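PDB 3TCS: racemase, putative from Roseobacter denitrificans, which binds magnesium and D-alanine in a TIM-barrel domain of the mandelate racemase / muconate lactonizing enzyme family, and may act as a hydro-lyase. Local coordinates for residues 132-137 with 321-326; 276-281 with 303-308; 280-285 with 312-317. One frame throughout, in Å; residues are numbered along the deposited sequence.

Interaction 1 (132-137 with 321-326); sequences GLIRAY and LLRAIP
Two bends in the chain of Arg323, at chi2 (-65°) and chi3 (-50°), fold its aliphatic part against Ile134 and turn its head toward the backbone of Gly132 and Leu133. Ile134 meets it with the branch beside its own backbone N: CG1 lies 3.5 Å from Arg323 CD, and CD1 packs on CG and CD of the same arginine. The other branch serves a second partner, Ile134 CG2 resting 3.9 Å from Leu322 CD1, so a beta-branched residue suits a place between two side chains. The guanidinium is held at its edge and over a face. Arg323 NH1 donates to Leu133 O at 2.9 Å in a bent bond (138° at the hydrogen), the oxygen lying somewhat out of the guanidinium plane, while NE is hydrogen-bonded to Thr130 O. Gly132 CA sits 3.6 Å from Arg323 CZ, over the centre of the group. A beta carbon on Gly132 would probably collide with Arg323 CZ, and its backbone angles are also poor for any other residue. Leu322 and Arg323 thus join the C-terminal end of helix 314-322 to the start of barrel strand 132-139, which pairs with strands 165-169, 332-335 and 360-363; Leu322 touches Leu332 and Arg323 Val363.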
loop_
_atom_site.group_PDB
_atom_site.type_symbol
_atom_site.label_atom_id
_atom_site.label_comp_id
_atom_site.label_asym_id
_atom_site.label_seq_id
_atom_site.Cartn_x
_atom_site.Cartn_y
_atom_site.Cartn_z
ATOM N N GLY B 132 -8.714 29.266 -16.727
ATOM C CA GLY B 132 -7.829 30.408 -16.601
ATOM C C GLY B 132 -6.385 30.011 -16.375
ATOM O O GLY B 132 -6.027 28.844 -16.512
ATOM N N LEU B 133 -5.559 30.987 -16.009
ATOM C CA LEU B 133 -4.139 30.750 -15.785
ATOM C C LEU B 133 -3.787 30.300 -14.372
ATOM O O LEU B 133 -4.474 30.632 -13.406
ATOM C CB LEU B 133 -3.351 32.026 -16.109
ATOM C CG LEU B 133 -3.479 32.536 -17.543
ATOM C CD1 LEU B 133 -2.896 33.941 -17.643
ATOM C CD2 LEU B 133 -2.767 31.579 -18.485
ATOM N N ILE B 134 -2.708 29.528 -14.271
ATOM C CA ILE B 134 -2.213 29.045 -12.988
ATOM C C ILE B 134 -0.711 29.276 -13.011
ATOM O O ILE B 134 -0.022 28.831 -13.934
ATOM C CB ILE B 134 -2.450 27.527 -12.781
ATOM C CG1 ILE B 134 -3.922 27.171 -12.995
ATOM C CG2 ILE B 134 -2.032 27.131 -11.371
ATOM C CD1 ILE B 134 -4.282 26.912 -14.448
ATOM N N ARG B 135 -0.199 29.986 -12.014
ATOM C CA ARG B 135 1.233 30.242 -11.955
ATOM C C ARG B 135 1.940 28.911 -11.728
ATOM O O ARG B 135 1.503 28.106 -10.915
ATOM C CB ARG B 135 1.555 31.196 -10.808
ATOM C CG ARG B 135 3.031 31.507 -10.677
ATOM C CD ARG B 135 3.298 32.257 -9.388
ATOM N NE ARG B 135 4.717 32.544 -9.211
ATOM C CZ ARG B 135 5.252 32.915 -8.054
ATOM N NH1 ARG B 135 4.482 33.037 -6.980
ATOM N NH2 ARG B 135 6.550 33.173 -7.973
ATOM N N ALA B 136 3.037 28.682 -12.438
ATOM C CA ALA B 136 3.774 27.434 -12.300
ATOM C C ALA B 136 5.193 27.652 -11.805
ATOM O O ALA B 136 5.762 28.728 -11.994
ATOM C CB ALA B 136 3.809 26.717 -13.637
ATOM N N TYR B 137 5.759 26.644 -11.149
ATOM C CA TYR B 137 7.140 26.756 -10.717
ATOM C C TYR B 137 7.938 25.711 -11.483
ATOM O O TYR B 137 7.495 24.567 -11.626
ATOM C CB TYR B 137 7.275 26.590 -9.192
ATOM C CG TYR B 137 7.036 25.215 -8.592
ATOM C CD1 TYR B 137 8.038 24.247 -8.593
ATOM C CD2 TYR B 137 5.846 24.929 -7.916
ATOM C CE1 TYR B 137 7.868 23.022 -7.918
ATOM C CE2 TYR B 137 5.664 23.710 -7.236
ATOM C CZ TYR B 137 6.680 22.769 -7.239
ATOM O OH TYR B 137 6.520 21.596 -6.530
ATOM N N LEU B 321 -7.638 21.233 -10.844
ATOM C CA LEU B 321 -7.913 21.249 -9.413
ATOM C C LEU B 321 -7.566 22.610 -8.809
ATOM O O LEU B 321 -8.348 23.173 -8.041
ATOM C CB LEU B 321 -7.112 20.156 -8.695
ATOM C CG LEU B 321 -7.371 20.056 -7.183
ATOM C CD1 LEU B 321 -8.757 19.467 -6.942
ATOM C CD2 LEU B 321 -6.314 19.191 -6.524
ATOM N N LEU B 322 -6.396 23.136 -9.165
ATOM C CA LEU B 322 -5.950 24.420 -8.639
ATOM C C LEU B 322 -6.829 25.595 -9.061
ATOM O O LEU B 322 -6.823 26.637 -8.407
ATOM C CB LEU B 322 -4.494 24.677 -9.036
ATOM C CG LEU B 322 -3.446 23.811 -8.324
ATOM C CD1 LEU B 322 -2.074 24.114 -8.894
ATOM C CD2 LEU B 322 -3.463 24.094 -6.817
ATOM N N ARG B 323 -7.585 25.430 -10.145
ATOM C CA ARG B 323 -8.476 26.491 -10.608
ATOM C C ARG B 323 -9.817 26.375 -9.895
ATOM O O ARG B 323 -10.718 27.178 -10.126
ATOM C CB ARG B 323 -8.726 26.387 -12.118
ATOM C CG ARG B 323 -7.573 26.827 -13.023
ATOM C CD ARG B 323 -7.261 28.324 -12.909
ATOM N NE ARG B 323 -8.434 29.187 -13.050
ATOM C CZ ARG B 323 -8.387 30.516 -13.000
ATOM N NH1 ARG B 323 -7.224 31.128 -12.821
ATOM N NH2 ARG B 323 -9.498 31.236 -13.100
ATOM N N ALA B 324 -9.953 25.379 -9.027
ATOM C CA ALA B 324 -11.221 25.185 -8.339
ATOM C C ALA B 324 -11.202 25.197 -6.811
ATOM O O ALA B 324 -12.141 25.686 -6.189
ATOM C CB ALA B 324 -11.863 23.893 -8.826
ATOM N N ILE B 325 -10.150 24.679 -6.190
ATOM C CA ILE B 325 -10.138 24.632 -4.730
ATOM C C ILE B 325 -9.990 26.006 -4.074
ATOM O O ILE B 325 -9.331 26.894 -4.612
ATOM C CB ILE B 325 -9.048 23.663 -4.218
ATOM C CG1 ILE B 325 -7.663 24.145 -4.638
ATOM C CG2 ILE B 325 -9.310 22.261 -4.777
ATOM C CD1 ILE B 325 -6.531 23.354 -3.990
ATOM N N PRO B 326 -10.608 26.196 -2.894
ATOM C CA PRO B 326 -10.559 27.466 -2.159
ATOM C C PRO B 326 -9.270 27.744 -1.389
ATOM O O PRO B 326 -9.028 28.880 -0.970
ATOM C CB PRO B 326 -11.754 27.353 -1.219
ATOM C CG PRO B 326 -11.718 25.910 -0.844
ATOM C CD PRO B 326 -11.477 25.229 -2.197
#

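Interaction 2 (276-281 with 303-308); sequences IVQPDI and PVTPHC. With DAL (D-alanine), chain L.
His307 and Asp280 meet with their flat groups inclined, the carboxylate and imidazole planes 47° apart. His307 ND1 donates to Asp280 OD2 at 2.7 Å, and that oxygen lies in the ring plane and uses its anti lone pair. With CG anti to the backbone N (chi1 163°), the ring of His307 reaches the D-alanine pocket, where CD2 comes within 3.1 Å of the ligand atom N. The bond limits rotation of the ring and leaves NE2 on the ligand's side. His307 also packs against the magnesium ligand Glu257, consistent with an enolase-superfamily active site in the barrel. A water accepts from Ile281 N and donates to His307 O, linking the two segments.

Behind the pocket, apolar side chains pack beside the hydrogen-bonded backbones. Val277 and Val304, branched and without a polar group to bury, cross obliquely, CG2 to CG2 at 3.6 Å, whereas Pro279 lies about at a right angle to Val304, its CD 3.9 Å from Val304 CG1. Ile276 CG2 packs on Thr305 CB. A single parallel bridge joins the backbones: Val277 N donates to Pro303 O, and Val277 O accepts from Thr305 N at 3.0 Å. Farther along, His307 N donates to Pro279 O. The contact extends the barrel wall beyond strands 252-255 and 276-277, with helices 262-270 and 287-300 packed against Val277 and helix 314-322 against Pro306.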
loop_
_atom_site.group_PDB
_atom_site.type_symbol
_atom_site.label_atom_id
_atom_site.label_comp_id
_atom_site.label_asym_id
_atom_site.label_seq_id
_atom_site.Cartn_x
_atom_site.Cartn_y
_atom_site.Cartn_z
ATOM N N ILE B 276 2.214 22.952 4.408
ATOM C CA ILE B 276 1.539 22.868 3.113
ATOM C C ILE B 276 1.405 21.390 2.759
ATOM O O ILE B 276 2.370 20.638 2.884
ATOM C CB ILE B 276 2.372 23.563 2.002
ATOM C CG1 ILE B 276 2.630 25.027 2.378
ATOM C CG2 ILE B 276 1.651 23.453 0.660
ATOM C CD1 ILE B 276 3.492 25.784 1.389
ATOM N N VAL B 277 0.212 20.972 2.341
ATOM C CA VAL B 277 -0.010 19.575 1.970
ATOM C C VAL B 277 0.193 19.428 0.472
ATOM O O VAL B 277 -0.163 20.324 -0.296
ATOM C CB VAL B 277 -1.428 19.110 2.364
ATOM C CG1 VAL B 277 -1.566 19.136 3.883
ATOM C CG2 VAL B 277 -2.468 20.002 1.724
ATOM N N GLN B 278 0.759 18.297 0.061
ATOM C CA GLN B 278 1.067 18.060 -1.343
ATOM C C GLN B 278 0.627 16.725 -1.910
ATOM O O GLN B 278 1.452 15.905 -2.312
ATOM C CB GLN B 278 2.570 18.208 -1.557
ATOM C CG GLN B 278 3.109 19.552 -1.127
ATOM C CD GLN B 278 4.567 19.705 -1.483
ATOM O OE1 GLN B 278 5.439 19.112 -0.842
ATOM N NE2 GLN B 278 4.844 20.484 -2.523
ATOM N N PRO B 279 -0.686 16.488 -1.962
ATOM C CA PRO B 279 -1.164 15.218 -2.505
ATOM C C PRO B 279 -0.878 15.122 -4.005
ATOM O O PRO B 279 -0.773 16.145 -4.687
ATOM C CB PRO B 279 -2.662 15.273 -2.224
ATOM C CG PRO B 279 -2.966 16.741 -2.373
ATOM C CD PRO B 279 -1.805 17.387 -1.636
ATOM N N ASP B 280 -0.718 13.897 -4.500
ATOM C CA ASP B 280 -0.540 13.669 -5.931
ATOM C C ASP B 280 -1.890 13.052 -6.300
ATOM O O ASP B 280 -2.265 12.009 -5.775
ATOM C CB ASP B 280 0.602 12.681 -6.210
ATOM C CG ASP B 280 0.742 12.356 -7.699
ATOM O OD1 ASP B 280 -0.139 11.659 -8.239
ATOM O OD2 ASP B 280 1.724 12.803 -8.332
ATOM N N ILE B 281 -2.627 13.721 -7.178
ATOM C CA ILE B 281 -3.950 13.260 -7.575
ATOM C C ILE B 281 -4.047 11.790 -7.962
ATOM O O ILE B 281 -5.022 11.112 -7.619
ATOM C CB ILE B 281 -4.491 14.113 -8.740
ATOM C CG1 ILE B 281 -4.749 15.541 -8.247
ATOM C CG2 ILE B 281 -5.762 13.486 -9.313
ATOM C CD1 ILE B 281 -5.022 16.535 -9.359
ATOM N N PRO B 303 -2.867 25.368 3.101
ATOM C CA PRO B 303 -2.993 25.462 1.648
ATOM C C PRO B 303 -2.587 24.136 1.015
ATOM O O PRO B 303 -1.931 23.304 1.656
ATOM C CB PRO B 303 -2.032 26.590 1.297
ATOM C CG PRO B 303 -0.929 26.381 2.279
ATOM C CD PRO B 303 -1.677 26.098 3.572
ATOM N N VAL B 304 -2.981 23.955 -0.242
ATOM C CA VAL B 304 -2.685 22.750 -0.996
ATOM C C VAL B 304 -1.851 23.071 -2.238
ATOM O O VAL B 304 -2.271 23.838 -3.105
ATOM C CB VAL B 304 -3.991 22.057 -1.457
ATOM C CG1 VAL B 304 -3.665 20.765 -2.213
ATOM C CG2 VAL B 304 -4.885 21.772 -0.252
ATOM N N THR B 305 -0.663 22.485 -2.311
ATOM C CA THR B 305 0.234 22.674 -3.448
ATOM C C THR B 305 0.554 21.249 -3.897
ATOM O O THR B 305 1.558 20.655 -3.496
ATOM C CB THR B 305 1.504 23.424 -3.017
ATOM O OG1 THR B 305 1.125 24.715 -2.508
ATOM C CG2 THR B 305 2.461 23.614 -4.202
ATOM N N PRO B 306 -0.314 20.685 -4.747
ATOM C CA PRO B 306 -0.148 19.319 -5.245
ATOM C C PRO B 306 1.166 18.981 -5.928
ATOM O O PRO B 306 1.873 19.846 -6.450
ATOM C CB PRO B 306 -1.334 19.146 -6.197
ATOM C CG PRO B 306 -2.353 20.137 -5.683
ATOM C CD PRO B 306 -1.488 21.326 -5.362
ATOM N N HIS B 307 1.470 17.692 -5.916
ATOM C CA HIS B 307 2.654 17.161 -6.563
ATOM C C HIS B 307 2.233 16.627 -7.935
ATOM O O HIS B 307 1.242 15.918 -8.049
ATOM C CB HIS B 307 3.239 16.023 -5.717
ATOM C CG HIS B 307 4.195 15.135 -6.454
ATOM N ND1 HIS B 307 3.778 14.127 -7.298
ATOM C CD2 HIS B 307 5.548 15.089 -6.454
ATOM C CE1 HIS B 307 4.834 13.498 -7.783
ATOM N NE2 HIS B 307 5.920 14.062 -7.286
ATOM N N CYS B 308 2.971 17.014 -8.970
ATOM C CA CYS B 308 2.758 16.537 -10.339
ATOM C C CYS B 308 4.135 16.734 -10.954
ATOM O O CYS B 308 4.567 17.859 -11.192
ATOM C CB CYS B 308 1.646 17.317 -11.078
ATOM S SG CYS B 308 1.520 19.118 -10.892
HETATM N N DAL L . 7.869 17.091 -5.761
HETATM C CA DAL L . 8.995 16.438 -6.452
HETATM C CB DAL L . 8.714 16.328 -7.944
HETATM C C DAL L . 9.203 15.071 -5.894
HETATM O O DAL L . 9.457 14.930 -4.741
HETATM O O HOH W 1 -1.441 16.103 -8.393
#

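Interaction 3 (280-285 with 312-317); sequences DILYLG and SLVTLF
An Asx motif braces the turn after barrel strand 276-277, which packs against helix 314-322, and Asp280, Ile281 and Leu282 meet Val314 and Phe317 there. The two branches of Leu282 divide the work: CD1 lies mainly on Val314, 3.9 Å from its CB, and CD2 approaches the edge of the Phe317 ring, 3.7 Å from CE2, with the leucine and phenylalanine side chains crossing at about a right angle. The forked leucine can therefore fill the angle between a valine and a phenyl ring. Ile281 uses its far end, CD1 lying 3.8 Å from Phe317 CB and close to the helix backbone there. Val314 CG2, anti to the backbone N (chi1 66° places CG1 between N and the carbonyl carbon), is turned to the carboxylate, 3.9 Å from Asp280 OD2.

Asp280 OD1 accepts from Tyr283 N at 2.9 Å, from the anti side and 30° out of the carboxylate plane, with a weaker bond from Leu282 N. On the opposing segment, Ser312 OG accepts weakly from Val314 N, a capping bond before the helix, and also bonds to Asn310 and Gln52. Helix 98-119 packs on Leu282 and Phe317, so this buried patch also reaches the N-terminal domain.

An alanine in place of Asp280 would probably leave Tyr283 N without its acceptor and His307 ND1 without its mate, freeing the imidazole to turn. No hydrogen bond joins the segments: contact across them is mainly apolar, with the carboxylate of Asp280 meeting only the methyl CG2 of Val314, while its oxygens are divided between shaping the turn with OD1 and orienting the histidine with OD2, which couples the packing of this turn to the ligand pocket.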
loop_
_atom_site.group_PDB
_atom_site.type_symbol
_atom_site.label_atom_id
_atom_site.label_comp_id
_atom_site.label_asym_id
_atom_site.label_seq_id
_atom_site.Cartn_x
_atom_site.Cartn_y
_atom_site.Cartn_z
ATOM N N ASP B 280 -0.718 13.897 -4.500
ATOM C CA ASP B 280 -0.540 13.669 -5.931
ATOM C C ASP B 280 -1.890 13.052 -6.300
ATOM O O ASP B 280 -2.265 12.009 -5.775
ATOM C CB ASP B 280 0.602 12.681 -6.210
ATOM C CG ASP B 280 0.742 12.356 -7.699
ATOM O OD1 ASP B 280 -0.139 11.659 -8.239
ATOM O OD2 ASP B 280 1.724 12.803 -8.332
ATOM N N ILE B 281 -2.627 13.721 -7.178
ATOM C CA ILE B 281 -3.950 13.260 -7.575
ATOM C C ILE B 281 -4.047 11.790 -7.962
ATOM O O ILE B 281 -5.022 11.112 -7.619
ATOM C CB ILE B 281 -4.491 14.113 -8.740
ATOM C CG1 ILE B 281 -4.749 15.541 -8.247
ATOM C CG2 ILE B 281 -5.762 13.486 -9.313
ATOM C CD1 ILE B 281 -5.022 16.535 -9.359
ATOM N N LEU B 282 -3.045 11.294 -8.673
ATOM C CA LEU B 282 -3.086 9.908 -9.111
ATOM C C LEU B 282 -2.573 8.899 -8.078
ATOM O O LEU B 282 -3.097 7.789 -7.996
ATOM C CB LEU B 282 -2.352 9.776 -10.452
ATOM C CG LEU B 282 -2.916 10.725 -11.528
ATOM C CD1 LEU B 282 -2.192 10.492 -12.851
ATOM C CD2 LEU B 282 -4.424 10.498 -11.709
ATOM N N TYR B 283 -1.564 9.263 -7.286
ATOM C CA TYR B 283 -1.086 8.332 -6.263
ATOM C C TYR B 283 -2.158 8.191 -5.179
ATOM O O TYR B 283 -2.277 7.147 -4.535
ATOM C CB TYR B 283 0.199 8.828 -5.579
ATOM C CG TYR B 283 1.458 8.862 -6.427
ATOM C CD1 TYR B 283 1.665 7.942 -7.456
ATOM C CD2 TYR B 283 2.468 9.794 -6.163
ATOM C CE1 TYR B 283 2.847 7.947 -8.201
ATOM C CE2 TYR B 283 3.654 9.806 -6.902
ATOM C CZ TYR B 283 3.835 8.877 -7.920
ATOM O OH TYR B 283 5.008 8.871 -8.645
ATOM N N LEU B 284 -2.930 9.256 -4.975
ATOM C CA LEU B 284 -3.964 9.278 -3.941
ATOM C C LEU B 284 -5.263 8.559 -4.301
ATOM O O LEU B 284 -6.079 8.280 -3.426
ATOM C CB LEU B 284 -4.260 10.731 -3.540
ATOM C CG LEU B 284 -5.279 11.062 -2.441
ATOM C CD1 LEU B 284 -5.005 10.251 -1.180
ATOM C CD2 LEU B 284 -5.188 12.558 -2.135
ATOM N N GLY B 285 -5.463 8.256 -5.578
ATOM C CA GLY B 285 -6.678 7.555 -5.961
ATOM C C GLY B 285 -7.671 8.346 -6.791
ATOM O O GLY B 285 -8.776 7.873 -7.053
ATOM N N SER B 312 2.687 13.748 -18.118
ATOM C CA SER B 312 1.622 12.801 -18.418
ATOM C C SER B 312 0.456 13.722 -18.042
ATOM O O SER B 312 0.667 14.931 -17.856
ATOM C CB SER B 312 1.674 11.566 -17.500
ATOM O OG SER B 312 1.355 11.876 -16.153
ATOM N N LEU B 313 -0.755 13.198 -17.923
ATOM C CA LEU B 313 -1.884 14.054 -17.581
ATOM C C LEU B 313 -1.922 14.520 -16.126
ATOM O O LEU B 313 -2.735 15.365 -15.772
ATOM C CB LEU B 313 -3.200 13.348 -17.914
ATOM C CG LEU B 313 -3.523 13.229 -19.404
ATOM C CD1 LEU B 313 -4.836 12.492 -19.593
ATOM C CD2 LEU B 313 -3.606 14.618 -20.000
ATOM N N VAL B 314 -1.052 13.986 -15.281
ATOM C CA VAL B 314 -1.069 14.388 -13.877
ATOM C C VAL B 314 -0.976 15.907 -13.684
ATOM O O VAL B 314 -1.648 16.473 -12.816
ATOM C CB VAL B 314 0.051 13.667 -13.077
ATOM C CG1 VAL B 314 1.435 14.118 -13.547
ATOM C CG2 VAL B 314 -0.141 13.899 -11.589
ATOM N N THR B 315 -0.165 16.571 -14.502
ATOM C CA THR B 315 -0.012 18.015 -14.375
ATOM C C THR B 315 -1.293 18.754 -14.767
ATOM O O THR B 315 -1.685 19.719 -14.101
ATOM C CB THR B 315 1.183 18.516 -15.214
ATOM O OG1 THR B 315 2.384 17.895 -14.740
ATOM C CG2 THR B 315 1.337 20.027 -15.086
ATOM N N LEU B 316 -1.955 18.290 -15.824
ATOM C CA LEU B 316 -3.202 18.905 -16.281
ATOM C C LEU B 316 -4.309 18.721 -15.246
ATOM O O LEU B 316 -5.078 19.648 -14.972
ATOM C CB LEU B 316 -3.648 18.297 -17.615
ATOM C CG LEU B 316 -4.933 18.853 -18.242
ATOM C CD1 LEU B 316 -4.818 20.367 -18.424
ATOM C CD2 LEU B 316 -5.183 18.174 -19.590
ATOM N N PHE B 317 -4.396 17.524 -14.668
ATOM C CA PHE B 317 -5.416 17.272 -13.656
ATOM C C PHE B 317 -5.230 18.254 -12.506
ATOM O O PHE B 317 -6.201 18.767 -11.946
ATOM C CB PHE B 317 -5.309 15.854 -13.095
ATOM C CG PHE B 317 -5.500 14.767 -14.118
ATOM C CD1 PHE B 317 -6.250 14.990 -15.270
ATOM C CD2 PHE B 317 -4.975 13.500 -13.893
ATOM C CE1 PHE B 317 -6.481 13.952 -16.188
ATOM C CE2 PHE B 317 -5.202 12.451 -14.804
ATOM C CZ PHE B 317 -5.955 12.682 -15.949
#

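Followed from the N terminus, the chain enters the barrel sheet with strand 132-139, and interaction 1 closes the longest loop when the chain returns to it at 321-326, after 183 intervening residues. Interactions 2 and 3 both lie inside that loop and set out from the same region, sharing Asp280 and Ile281. Interaction 2 closes at 303-308, once helix 287-300 has been passed, and interaction 3 at 312-317, on the way into helix 314-322. That helix, entered in interaction 3 and left in interaction 1, bridges the two ends: Leu322 packs on Pro306, and Leu321 on Ile281. Together the contacts tie the late barrel strands and their helices back to strand 132-139.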